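Local coordinates for protein putative Phosphoglycerate mutase (Plasmodium falciparum, PDB 3EOZ) that probably acts as a serine/threonine phosphatase of the phosphoglycerate mutase family, this chain being its histidine phosphatase domain, at residues I131-Y135 with Y161-A166. Sequence-based numbering, arbitrary orientation.
With PO4 (phosphate ion), chain D.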
loop_
_atom_site.group_PDB
_atom_site.type_symbol
_atom_site.label_atom_id
_atom_site.label_comp_id
_atom_site.label_asym_id
_atom_site.label_seq_id
_atom_site.Cartn_x
_atom_site.Cartn_y
_atom_site.Cartn_z
ATOM N N ILE B 131 6.380 -22.092 -10.009
ATOM C CA ILE B 131 5.853 -21.230 -8.961
ATOM C C ILE B 131 4.345 -21.494 -8.717
ATOM O O ILE B 131 3.873 -21.496 -7.544
ATOM C CB ILE B 131 6.168 -19.734 -9.243
ATOM C CG1 ILE B 131 5.979 -18.891 -7.976
ATOM C CG2 ILE B 131 5.324 -19.184 -10.376
ATOM C CD1 ILE B 131 6.933 -19.256 -6.848
ATOM N N ASN B 132 3.611 -21.758 -9.799
ATOM C CA ASN B 132 2.215 -22.152 -9.684
ATOM C C ASN B 132 2.030 -23.454 -8.907
ATOM O O ASN B 132 1.101 -23.579 -8.116
ATOM C CB ASN B 132 1.551 -22.329 -11.043
ATOM C CG ASN B 132 0.062 -22.589 -10.918
ATOM O OD1 ASN B 132 -0.721 -21.658 -10.723
ATOM N ND2 ASN B 132 -0.339 -23.855 -11.008
ATOM N N LYS B 133 2.910 -24.414 -9.173
ATOM C CA LYS B 133 2.935 -25.678 -8.481
ATOM C C LYS B 133 3.219 -25.481 -6.983
ATOM O O LYS B 133 2.571 -26.099 -6.163
ATOM C CB LYS B 133 3.972 -26.607 -9.127
ATOM C CG LYS B 133 4.060 -28.015 -8.498
ATOM C CD LYS B 133 2.697 -28.689 -8.391
ATOM C CE LYS B 133 2.792 -30.155 -7.943
ATOM N NZ LYS B 133 3.095 -30.298 -6.498
ATOM N N ALA B 134 4.173 -24.622 -6.643
ATOM C CA ALA B 134 4.456 -24.322 -5.247
ATOM C C ALA B 134 3.270 -23.630 -4.579
ATOM O O ALA B 134 2.929 -23.932 -3.425
ATOM C CB ALA B 134 5.698 -23.448 -5.118
ATOM N N TYR B 135 2.654 -22.692 -5.298
ATOM C CA TYR B 135 1.519 -21.951 -4.764
ATOM C C TYR B 135 0.416 -22.911 -4.350
ATOM O O TYR B 135 -0.130 -22.807 -3.270
ATOM C CB TYR B 135 0.981 -20.940 -5.797
ATOM C CG TYR B 135 -0.217 -20.183 -5.287
ATOM C CD1 TYR B 135 -0.078 -19.235 -4.283
ATOM C CD2 TYR B 135 -1.493 -20.447 -5.779
ATOM C CE1 TYR B 135 -1.188 -18.547 -3.792
ATOM C CE2 TYR B 135 -2.608 -19.768 -5.296
ATOM C CZ TYR B 135 -2.452 -18.823 -4.305
ATOM O OH TYR B 135 -3.539 -18.150 -3.812
ATOM N N TYR B 161 4.795 -13.097 -5.123
ATOM C CA TYR B 161 3.880 -13.843 -5.992
ATOM C C TYR B 161 2.767 -14.471 -5.142
ATOM O O TYR B 161 1.601 -14.239 -5.393
ATOM C CB TYR B 161 4.629 -14.918 -6.793
ATOM C CG TYR B 161 3.738 -15.813 -7.643
ATOM C CD1 TYR B 161 3.084 -16.899 -7.091
ATOM C CD2 TYR B 161 3.587 -15.592 -9.022
ATOM C CE1 TYR B 161 2.271 -17.723 -7.862
ATOM C CE2 TYR B 161 2.774 -16.406 -9.801
ATOM C CZ TYR B 161 2.121 -17.473 -9.215
ATOM O OH TYR B 161 1.310 -18.292 -9.973
ATOM N N PHE B 162 3.130 -15.232 -4.115
ATOM C CA PHE B 162 2.135 -15.855 -3.239
ATOM C C PHE B 162 1.101 -14.875 -2.719
ATOM O O PHE B 162 -0.093 -15.134 -2.786
ATOM C CB PHE B 162 2.804 -16.546 -2.028
ATOM C CG PHE B 162 3.574 -17.815 -2.366
ATOM C CD1 PHE B 162 3.459 -18.444 -3.615
ATOM C CD2 PHE B 162 4.414 -18.383 -1.423
ATOM C CE1 PHE B 162 4.162 -19.605 -3.897
ATOM C CE2 PHE B 162 5.122 -19.556 -1.703
ATOM C CZ PHE B 162 4.993 -20.162 -2.939
ATOM N N LEU B 163 1.557 -13.754 -2.187
ATOM C CA LEU B 163 0.652 -12.845 -1.482
ATOM C C LEU B 163 -0.141 -11.987 -2.448
ATOM O O LEU B 163 -1.326 -11.739 -2.223
ATOM C CB LEU B 163 1.411 -11.984 -0.476
ATOM C CG LEU B 163 1.955 -12.747 0.739
ATOM C CD1 LEU B 163 2.719 -11.806 1.666
ATOM C CD2 LEU B 163 0.844 -13.406 1.500
ATOM N N CYS B 164 0.489 -11.540 -3.531
ATOM C CA CYS B 164 -0.276 -10.825 -4.567
ATOM C C CYS B 164 -1.438 -11.696 -5.031
ATOM O O CYS B 164 -2.581 -11.230 -5.185
ATOM C CB CYS B 164 0.601 -10.421 -5.771
ATOM S SG CYS B 164 1.674 -9.007 -5.446
ATOM N N ARG B 165 -1.134 -12.973 -5.227
ATOM C CA ARG B 165 -2.117 -13.923 -5.714
ATOM C C ARG B 165 -3.143 -14.297 -4.618
ATOM O O ARG B 165 -4.347 -14.168 -4.828
ATOM C CB ARG B 165 -1.398 -15.139 -6.275
ATOM C CG ARG B 165 -2.327 -16.168 -6.793
ATOM C CD ARG B 165 -1.618 -17.242 -7.611
ATOM N NE ARG B 165 -2.599 -18.265 -7.987
ATOM C CZ ARG B 165 -2.323 -19.361 -8.676
ATOM N NH1 ARG B 165 -1.083 -19.604 -9.081
ATOM N NH2 ARG B 165 -3.288 -20.228 -8.933
ATOM N N ALA B 166 -2.682 -14.691 -3.435
ATOM C CA ALA B 166 -3.611 -15.126 -2.375
ATOM C C ALA B 166 -4.520 -14.003 -1.891
ATOM O O ALA B 166 -5.695 -14.225 -1.577
ATOM C CB ALA B 166 -2.830 -15.746 -1.166
HETATM P P PO4 D . -6.224 -18.156 -6.609
HETATM O O1 PO4 D . -7.487 -17.380 -6.921
HETATM O O2 PO4 D . -6.035 -18.235 -5.103
HETATM O O3 PO4 D . -6.373 -19.547 -7.168
HETATM O O4 PO4 D . -5.067 -17.494 -7.324
#
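With CG of Y135 anti to the backbone N (chi1 179°) and R165 extended all the way from CA to its guanidinium, the two side chains meet between their helices, one over the other. CD of R165 sits over the centre of the Y135 ring in a CH-pi contact, 3.6 Å from the centroid, and the guanidinium continues over the CD2/CE2 rim, its plane turned 25° from the ring. Such layering leaves the guanidinium edge for polar partners. NH1 of R165 gives a nearly straight bond to OD1 of N132 (2.7 Å), meeting this oxygen 30° out of the carbonyl plane, and a more bent one to OH of Y161 (2.9 Å). NE of R165 hydrogen-bonds to O4 of a phosphate ion at 2.7 Å, while OH of Y135 donates to O2 of the same ion at 2.8 Å; the phosphate probably comes from the crystallisation liquor. Y135 is also a knob, held among Y161, F162, R165 and A166, with CD1 of F162 at its ring edge. Beside it, CG1 of I131 packs over a face of Y161, 3.8 Å from the centroid. F139 extends this aromatic cluster, stacking on Y135 and meeting F162 edge-to-face. The contact thus joins helix 114-139 to helix 156-166 within the alpha/beta histidine phosphatase fold, and F162 carries the packing on to L26 of strand 22-28 in the central mixed sheet.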